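Local coordinates for uncharacterized protein (Methanothermobacter thermautotrophicus, PDB 1L1S) that is of unknown function but belongs to the DsrE/DsrF-like family, whose better-known relatives take part in sulfur transfer, at residues Asn27-Leu32 with Gln65-Cys70; Gly98-Arg103 with Trp108-Pro113. One frame throughout, in Å; residues are numbered along the deposited sequence.

How the contacts relate
Both contacts build on the same parallel sheet, and they lie on its opposite faces. Contact 1 is small, partly buried and mostly van der Waals, with no polar bond between its segments; it joins the end of helix 15-31 to the loop that leads into strand 68-72. Contact 2 is buried and mixed, setting helix 96-105 against edge strand 109-111 through a backbone hydrogen bond, a guanidinium-indole stack with a CH-pi contact, and an Ile-Tyr touch. Their centres are about 14 Å apart. They meet at a cluster of basic groups, where Arg68 of contact 1 lies beside His99 and Arg103 of contact 2, all three paired with Glu38. Each contact also reaches the second subunit of the trimer.

Contact 1 (Asn27-Leu32 with Gln65-Cys70); sequences NLMADL and QGVRFC
The flat amide of Gln65 is met at its oxygen by the end of Met29, modelled as selenomethionine: CE of Met29 lies 3.8 Å from OE1 of Gln65, a van der Waals touch. This oxygen is buried here without a hydrogen-bond partner anywhere in the model. The other flat group, the guanidinium of Arg68, carries the sulfur of Cys70 over one face, SG standing 3.8 Å above the plane toward its rim. Arg68 itself is fixed by salt bridges to Glu38 and Asp91.

Met29 supplies the whole of one side of the contact. Its chain runs straight out from the helix through chi2 (-179°), bringing SE to 4.0 Å from CG2 of Val67; the bend at chi3 (-62°) then swings the terminal methyl over to Gln65. The selenomethionine chain crosses both partners at about a right angle, so each is touched by little more than one atom. Between these partners, Gly66 takes positive phi as the C-prime residue of a Schellman motif, in which Val67 N bonds to Leu62 O and Gly66 N to Thr63 O; this ends helix 56-64 and turns the chain toward strand 68-72.

Leu62 touches both Met29 and Val67, while Ile37 and Val39 of strand 35-41 lie under them, so the contact lies between the C-terminal ends of helices 15-31 and 56-64, which share one sheet face.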
ATOM      1  N   ASN A  27     -16.637  -6.395  -3.146  1.00 25.10           N
ATOM      2  CA  ASN A  27     -16.165  -7.036  -4.374  1.00 26.45           C
ATOM      3  C   ASN A  27     -15.464  -8.344  -4.016  1.00 27.20           C
ATOM      4  O   ASN A  27     -15.709  -9.399  -4.619  1.00 26.66           O
ATOM      5  CB  ASN A  27     -15.191  -6.093  -5.097  1.00 28.64           C
ATOM      6  CG  ASN A  27     -14.674  -6.652  -6.428  1.00 31.75           C
ATOM      7  OD1 ASN A  27     -14.430  -5.897  -7.376  1.00 33.47           O
ATOM      8  ND2 ASN A  27     -14.483  -7.961  -6.496  1.00 32.87           N
ATOM      9  N   LEU A  28     -14.597  -8.257  -3.017  1.00 26.21           N
ATOM     10  CA  LEU A  28     -13.834  -9.391  -2.561  1.00 26.96           C
ATOM     11  C   LEU A  28     -14.729 -10.528  -2.068  1.00 27.29           C
ATOM     12  O   LEU A  28     -14.503 -11.684  -2.406  1.00 25.98           O
ATOM     13  CB  LEU A  28     -12.875  -8.938  -1.463  1.00 27.03           C
ATOM     14  CG  LEU A  28     -11.762  -9.899  -1.079  1.00 28.14           C
ATOM     15  CD1 LEU A  28     -10.947 -10.269  -2.316  1.00 28.00           C
ATOM     16  CD2 LEU A  28     -10.878  -9.247  -0.034  1.00 27.25           C
HETATM   17  N   MSE A  29     -15.749 -10.205  -1.281  1.00 28.68           N
HETATM   18  CA  MSE A  29     -16.646 -11.245  -0.775  1.00 31.87           C
HETATM   19  C   MSE A  29     -17.424 -11.970  -1.878  1.00 31.52           C
HETATM   20  O   MSE A  29     -17.839 -13.116  -1.707  1.00 31.23           O
HETATM   21  CB  MSE A  29     -17.629 -10.653   0.234  1.00 34.74           C
HETATM   22  CG  MSE A  29     -16.965 -10.165   1.494  1.00 39.72           C
HETATM   23 SE   MSE A  29     -18.260  -9.452   2.760  1.00 47.98          SE
HETATM   24  CE  MSE A  29     -18.983  -7.987   1.731  1.00 43.96           C
ATOM     25  N   ALA A  30     -17.611 -11.296  -3.008  1.00 31.36           N
ATOM     26  CA  ALA A  30     -18.336 -11.871  -4.132  1.00 31.88           C
ATOM     27  C   ALA A  30     -17.442 -12.631  -5.119  1.00 32.11           C
ATOM     28  O   ALA A  30     -17.915 -13.550  -5.785  1.00 31.90           O
ATOM     29  CB  ALA A  30     -19.093 -10.776  -4.863  1.00 31.05           C
ATOM     30  N   ASP A  31     -16.160 -12.262  -5.206  1.00 32.50           N
ATOM     31  CA  ASP A  31     -15.233 -12.914  -6.138  1.00 33.31           C
ATOM     32  C   ASP A  31     -14.495 -14.116  -5.556  1.00 33.52           C
ATOM     33  O   ASP A  31     -13.979 -14.951  -6.297  1.00 33.85           O
ATOM     34  CB  ASP A  31     -14.203 -11.906  -6.671  1.00 34.19           C
ATOM     35  CG  ASP A  31     -13.404 -12.453  -7.853  1.00 35.75           C
ATOM     36  OD1 ASP A  31     -13.989 -12.601  -8.952  1.00 35.86           O
ATOM     37  OD2 ASP A  31     -12.194 -12.744  -7.683  1.00 35.96           O
ATOM     38  N   LEU A  32     -14.440 -14.197  -4.233  1.00 33.71           N
ATOM     39  CA  LEU A  32     -13.771 -15.302  -3.552  1.00 33.54           C
ATOM     40  C   LEU A  32     -14.786 -16.170  -2.824  1.00 33.88           C
ATOM     41  O   LEU A  32     -15.596 -15.667  -2.047  1.00 34.19           O
ATOM     42  CB  LEU A  32     -12.749 -14.760  -2.552  1.00 33.31           C
ATOM     43  CG  LEU A  32     -11.296 -14.527  -2.985  1.00 33.76           C
ATOM     44  CD1 LEU A  32     -11.205 -14.111  -4.448  1.00 34.02           C
ATOM     45  CD2 LEU A  32     -10.684 -13.478  -2.068  1.00 33.08           C
ATOM     46  N   GLN A  65     -21.891  -9.225   8.089  1.00 29.86           N
ATOM     47  CA  GLN A  65     -21.510 -10.215   7.095  1.00 30.10           C
ATOM     48  C   GLN A  65     -20.195 -10.901   7.437  1.00 28.98           C
ATOM     49  O   GLN A  65     -19.663 -11.677   6.644  1.00 29.90           O
ATOM     50  CB  GLN A  65     -21.443  -9.558   5.718  1.00 32.46           C
ATOM     51  CG  GLN A  65     -22.794  -9.028   5.269  1.00 34.98           C
ATOM     52  CD  GLN A  65     -22.701  -8.134   4.051  1.00 36.82           C
ATOM     53  OE1 GLN A  65     -21.884  -7.218   4.002  1.00 38.32           O
ATOM     54  NE2 GLN A  65     -23.554  -8.386   3.065  1.00 38.50           N
ATOM     55  N   GLY A  66     -19.672 -10.620   8.622  1.00 26.98           N
ATOM     56  CA  GLY A  66     -18.437 -11.259   9.037  1.00 25.15           C
ATOM     57  C   GLY A  66     -17.180 -10.416   8.954  1.00 24.19           C
ATOM     58  O   GLY A  66     -16.103 -10.879   9.331  1.00 23.79           O
ATOM     59  N   VAL A  67     -17.297  -9.190   8.453  1.00 22.49           N
ATOM     60  CA  VAL A  67     -16.138  -8.309   8.351  1.00 20.17           C
ATOM     61  C   VAL A  67     -15.818  -7.704   9.719  1.00 20.42           C
ATOM     62  O   VAL A  67     -16.684  -7.122  10.379  1.00 18.68           O
ATOM     63  CB  VAL A  67     -16.378  -7.139   7.354  1.00 19.19           C
ATOM     64  CG1 VAL A  67     -15.125  -6.260   7.273  1.00 18.31           C
ATOM     65  CG2 VAL A  67     -16.743  -7.675   5.978  1.00 17.27           C
ATOM     66  N   ARG A  68     -14.562  -7.829  10.123  1.00 20.36           N
ATOM     67  CA  ARG A  68     -14.111  -7.295  11.392  1.00 20.41           C
ATOM     68  C   ARG A  68     -13.355  -5.964  11.233  1.00 21.40           C
ATOM     69  O   ARG A  68     -12.273  -5.910  10.638  1.00 19.74           O
ATOM     70  CB  ARG A  68     -13.205  -8.320  12.091  1.00 19.52           C
ATOM     71  CG  ARG A  68     -12.731  -7.889  13.462  1.00 20.21           C
ATOM     72  CD  ARG A  68     -11.629  -8.809  14.001  1.00 21.71           C
ATOM     73  NE  ARG A  68     -11.255  -8.450  15.368  1.00 20.44           N
ATOM     74  CZ  ARG A  68     -10.082  -8.738  15.925  1.00 22.07           C
ATOM     75  NH1 ARG A  68      -9.159  -9.386  15.229  1.00 19.99           N
ATOM     76  NH2 ARG A  68      -9.838  -8.388  17.184  1.00 21.62           N
ATOM     77  N   PHE A  69     -13.929  -4.891  11.769  1.00 21.38           N
ATOM     78  CA  PHE A  69     -13.274  -3.591  11.712  1.00 22.14           C
ATOM     79  C   PHE A  69     -12.504  -3.409  13.017  1.00 23.09           C
ATOM     80  O   PHE A  69     -13.037  -3.660  14.095  1.00 22.35           O
ATOM     81  CB  PHE A  69     -14.299  -2.470  11.538  1.00 21.11           C
ATOM     82  CG  PHE A  69     -14.955  -2.469  10.192  1.00 22.57           C
ATOM     83  CD1 PHE A  69     -16.017  -3.326   9.919  1.00 21.94           C
ATOM     84  CD2 PHE A  69     -14.506  -1.617   9.189  1.00 21.64           C
ATOM     85  CE1 PHE A  69     -16.619  -3.331   8.675  1.00 22.18           C
ATOM     86  CE2 PHE A  69     -15.104  -1.614   7.939  1.00 21.70           C
ATOM     87  CZ  PHE A  69     -16.162  -2.469   7.682  1.00 22.44           C
ATOM     88  N   CYS A  70     -11.252  -2.978  12.899  1.00 24.17           N
ATOM     89  CA  CYS A  70     -10.363  -2.785  14.039  1.00 25.73           C
ATOM     90  C   CYS A  70      -9.848  -1.355  14.149  1.00 26.19           C
ATOM     91  O   CYS A  70      -9.321  -0.805  13.187  1.00 26.29           O
ATOM     92  CB  CYS A  70      -9.170  -3.732  13.916  1.00 26.02           C
ATOM     93  SG  CYS A  70      -9.636  -5.452  13.584  1.00 29.62           S
TER

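Contact 2 (Gly98-Arg103 with Trp108-Pro113); sequences GHIVRR and WAYIRP
Arg103 and Trp108 meet through a cation-pi stack: the guanidinium lies flat on the indole, centres 4.5 Å apart and planes only 3° from parallel. The two side chains run alongside each other in the same direction; Arg103 NE lies 3.7 Å from Trp108 CE2, toward the six-membered ring.

A CH-pi contact adds to this nearer the backbone, where Arg103 CG sits 3.3 Å from the centroid of the five-membered ring of Trp108, over its face. The fit is tight, with Arg103 CG 3.2 Å from Trp108 CD2. Folding the arginine down on the ring takes bends at chi2 (92°) and chi3, and a chi1 of -136° that departs from the usual staggered positions.

One backbone hydrogen bond, Trp108 N to Arg103 O at 3.1 Å, joins the same pair where helix 96-105, which covers one sheet face, leads into the last strand, 109-111, paired with strand 4-10.

Apart from the arginine's own methylenes, the apolar packing is Ile100 on Tyr110, CG2 of Ile100 approaching CE1 of Tyr110 obliquely at 3.7 Å. The phenol oxygen beyond bonds to His9 and to Arg112 N of the third subunit.

The stack leaves the arginine's nitrogens available at its rim: NH1 pairs with Glu38, NH2 with Glu106. Glu38 also takes His99 and Arg68, so its negative charge probably offsets this basic cluster, while the indole face and the two carboxylates together probably restrict the guanidinium's rotation.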
ATOM      1  N   GLY A  98       0.797  -2.641  14.208  1.00 19.34           N
ATOM      2  CA  GLY A  98       1.227  -3.884  14.824  1.00 17.43           C
ATOM      3  C   GLY A  98       0.301  -5.029  14.430  1.00 17.29           C
ATOM      4  O   GLY A  98       0.760  -6.102  14.061  1.00 17.58           O
ATOM      5  N   HIS A  99      -1.007  -4.804  14.501  1.00 16.94           N
ATOM      6  CA  HIS A  99      -1.961  -5.845  14.141  1.00 16.51           C
ATOM      7  C   HIS A  99      -1.738  -6.252  12.679  1.00 16.44           C
ATOM      8  O   HIS A  99      -1.745  -7.436  12.356  1.00 15.62           O
ATOM      9  CB  HIS A  99      -3.404  -5.368  14.335  1.00 16.63           C
ATOM     10  CG  HIS A  99      -4.418  -6.451  14.126  1.00 19.75           C
ATOM     11  ND1 HIS A  99      -4.503  -7.558  14.946  1.00 20.67           N
ATOM     12  CD2 HIS A  99      -5.357  -6.626  13.163  1.00 18.78           C
ATOM     13  CE1 HIS A  99      -5.447  -8.367  14.496  1.00 20.43           C
ATOM     14  NE2 HIS A  99      -5.980  -7.825  13.416  1.00 20.23           N
ATOM     15  N   ILE A 100      -1.533  -5.267  11.806  1.00 16.15           N
ATOM     16  CA  ILE A 100      -1.288  -5.545  10.392  1.00 15.89           C
ATOM     17  C   ILE A 100      -0.021  -6.393  10.220  1.00 15.99           C
ATOM     18  O   ILE A 100      -0.014  -7.366   9.464  1.00 15.56           O
ATOM     19  CB  ILE A 100      -1.141  -4.240   9.581  1.00 15.92           C
ATOM     20  CG1 ILE A 100      -2.475  -3.485   9.551  1.00 15.08           C
ATOM     21  CG2 ILE A 100      -0.712  -4.550   8.148  1.00 15.76           C
ATOM     22  CD1 ILE A 100      -2.395  -2.111   8.831  1.00 14.90           C
ATOM     23  N   VAL A 101       1.039  -6.047  10.943  1.00 15.81           N
ATOM     24  CA  VAL A 101       2.276  -6.805  10.839  1.00 16.86           C
ATOM     25  C   VAL A 101       2.094  -8.224  11.363  1.00 17.99           C
ATOM     26  O   VAL A 101       2.588  -9.182  10.765  1.00 18.84           O
ATOM     27  CB  VAL A 101       3.445  -6.102  11.585  1.00 17.50           C
ATOM     28  CG1 VAL A 101       4.645  -7.046  11.700  1.00 16.86           C
ATOM     29  CG2 VAL A 101       3.857  -4.838  10.822  1.00 16.54           C
ATOM     30  N   ARG A 102       1.375  -8.370  12.469  1.00 18.48           N
ATOM     31  CA  ARG A 102       1.139  -9.705  13.018  1.00 19.16           C
ATOM     32  C   ARG A 102       0.350 -10.536  12.004  1.00 18.34           C
ATOM     33  O   ARG A 102       0.664 -11.685  11.741  1.00 17.36           O
ATOM     34  CB  ARG A 102       0.334  -9.626  14.319  1.00 19.40           C
ATOM     35  CG  ARG A 102       1.065  -8.964  15.479  1.00 21.81           C
ATOM     36  CD  ARG A 102       0.366  -9.271  16.794  1.00 22.38           C
ATOM     37  NE  ARG A 102       1.141  -8.785  17.933  1.00 25.64           N
ATOM     38  CZ  ARG A 102       1.097  -7.540  18.397  1.00 25.44           C
ATOM     39  NH1 ARG A 102       0.306  -6.642  17.829  1.00 25.66           N
ATOM     40  NH2 ARG A 102       1.856  -7.192  19.426  1.00 26.48           N
ATOM     41  N   ARG A 103      -0.687  -9.927  11.446  1.00 18.16           N
ATOM     42  CA  ARG A 103      -1.531 -10.607  10.481  1.00 19.02           C
ATOM     43  C   ARG A 103      -0.722 -11.056   9.261  1.00 17.83           C
ATOM     44  O   ARG A 103      -0.788 -12.213   8.856  1.00 17.27           O
ATOM     45  CB  ARG A 103      -2.667  -9.677  10.066  1.00 19.19           C
ATOM     46  CG  ARG A 103      -4.010 -10.337  10.002  1.00 23.65           C
ATOM     47  CD  ARG A 103      -4.837 -10.261  11.297  1.00 22.90           C
ATOM     48  NE  ARG A 103      -4.583 -11.354  12.219  1.00 22.58           N
ATOM     49  CZ  ARG A 103      -5.441 -11.779  13.150  1.00 22.90           C
ATOM     50  NH1 ARG A 103      -6.634 -11.224  13.299  1.00 23.30           N
ATOM     51  NH2 ARG A 103      -5.091 -12.756  13.964  1.00 21.69           N
ATOM     52  N   TRP A 108      -1.623 -13.699   6.312  1.00 17.80           N
ATOM     53  CA  TRP A 108      -2.711 -12.946   5.702  1.00 16.21           C
ATOM     54  C   TRP A 108      -2.205 -12.057   4.562  1.00 15.04           C
ATOM     55  O   TRP A 108      -1.079 -11.571   4.594  1.00 13.94           O
ATOM     56  CB  TRP A 108      -3.395 -12.054   6.746  1.00 16.74           C
ATOM     57  CG  TRP A 108      -4.142 -12.785   7.828  1.00 17.34           C
ATOM     58  CD1 TRP A 108      -3.661 -13.777   8.647  1.00 15.90           C
ATOM     59  CD2 TRP A 108      -5.490 -12.538   8.248  1.00 17.04           C
ATOM     60  NE1 TRP A 108      -4.628 -14.156   9.543  1.00 16.04           N
ATOM     61  CE2 TRP A 108      -5.758 -13.412   9.327  1.00 16.39           C
ATOM     62  CE3 TRP A 108      -6.498 -11.657   7.818  1.00 17.02           C
ATOM     63  CZ2 TRP A 108      -7.000 -13.435   9.989  1.00 16.59           C
ATOM     64  CZ3 TRP A 108      -7.737 -11.679   8.472  1.00 16.24           C
ATOM     65  CH2 TRP A 108      -7.972 -12.567   9.552  1.00 16.05           C
ATOM     66  N   ALA A 109      -3.052 -11.839   3.561  1.00 14.41           N
ATOM     67  CA  ALA A 109      -2.705 -10.978   2.445  1.00 13.74           C
ATOM     68  C   ALA A 109      -2.981  -9.527   2.900  1.00 14.11           C
ATOM     69  O   ALA A 109      -3.769  -9.291   3.813  1.00 14.18           O
ATOM     70  CB  ALA A 109      -3.547 -11.328   1.239  1.00 13.19           C
ATOM     71  N   TYR A 110      -2.330  -8.568   2.255  1.00 12.57           N
ATOM     72  CA  TYR A 110      -2.474  -7.177   2.625  1.00 12.84           C
ATOM     73  C   TYR A 110      -2.937  -6.316   1.465  1.00 12.55           C
ATOM     74  O   TYR A 110      -2.390  -6.388   0.362  1.00 13.28           O
ATOM     75  CB  TYR A 110      -1.118  -6.702   3.165  1.00 13.57           C
ATOM     76  CG  TYR A 110      -0.936  -5.216   3.396  1.00 13.15           C
ATOM     77  CD1 TYR A 110      -1.525  -4.573   4.485  1.00 12.46           C
ATOM     78  CD2 TYR A 110      -0.095  -4.467   2.562  1.00 11.95           C
ATOM     79  CE1 TYR A 110      -1.268  -3.210   4.749  1.00 12.83           C
ATOM     80  CE2 TYR A 110       0.163  -3.112   2.810  1.00 12.64           C
ATOM     81  CZ  TYR A 110      -0.421  -2.491   3.906  1.00 13.78           C
ATOM     82  OH  TYR A 110      -0.141  -1.168   4.166  1.00 14.52           O
ATOM     83  N   ILE A 111      -3.957  -5.504   1.711  1.00 12.53           N
ATOM     84  CA  ILE A 111      -4.467  -4.608   0.680  1.00 11.57           C
ATOM     85  C   ILE A 111      -4.574  -3.187   1.226  1.00 12.41           C
ATOM     86  O   ILE A 111      -5.212  -2.954   2.243  1.00 11.90           O
ATOM     87  CB  ILE A 111      -5.866  -5.034   0.180  1.00 11.10           C
ATOM     88  CG1 ILE A 111      -5.821  -6.451  -0.398  1.00 12.34           C
ATOM     89  CG2 ILE A 111      -6.353  -4.063  -0.866  1.00 11.02           C
ATOM     90  CD1 ILE A 111      -4.914  -6.591  -1.587  1.00 13.61           C
ATOM     91  N   ARG A 112      -3.972  -2.238   0.520  1.00 13.60           N
ATOM     92  CA  ARG A 112      -4.003  -0.841   0.925  1.00 14.84           C
ATOM     93  C   ARG A 112      -4.675  -0.031  -0.198  1.00 14.52           C
ATOM     94  O   ARG A 112      -4.027   0.433  -1.124  1.00 13.89           O
ATOM     95  CB  ARG A 112      -2.562  -0.380   1.192  1.00 16.14           C
ATOM     96  CG  ARG A 112      -2.410   0.906   2.020  1.00 19.46           C
ATOM     97  CD  ARG A 112      -2.679   2.144   1.196  1.00 20.64           C
ATOM     98  NE  ARG A 112      -2.324   3.360   1.922  1.00 22.99           N
ATOM     99  CZ  ARG A 112      -2.738   4.578   1.587  1.00 22.73           C
ATOM    100  NH1 ARG A 112      -3.530   4.740   0.537  1.00 23.54           N
ATOM    101  NH2 ARG A 112      -2.360   5.633   2.302  1.00 22.05           N
ATOM    102  N   PRO A 113      -6.006   0.123  -0.133  1.00 16.07           N
ATOM    103  CA  PRO A 113      -6.708   0.877  -1.175  1.00 17.08           C
ATOM    104  C   PRO A 113      -6.285   2.337  -1.221  1.00 18.22           C
ATOM    105  O   PRO A 113      -6.207   2.897  -2.310  1.00 20.44           O
ATOM    106  CB  PRO A 113      -8.181   0.722  -0.796  1.00 18.20           C
ATOM    107  CG  PRO A 113      -8.202  -0.534   0.036  1.00 16.80           C
ATOM    108  CD  PRO A 113      -6.959  -0.384   0.864  1.00 16.21           C
TER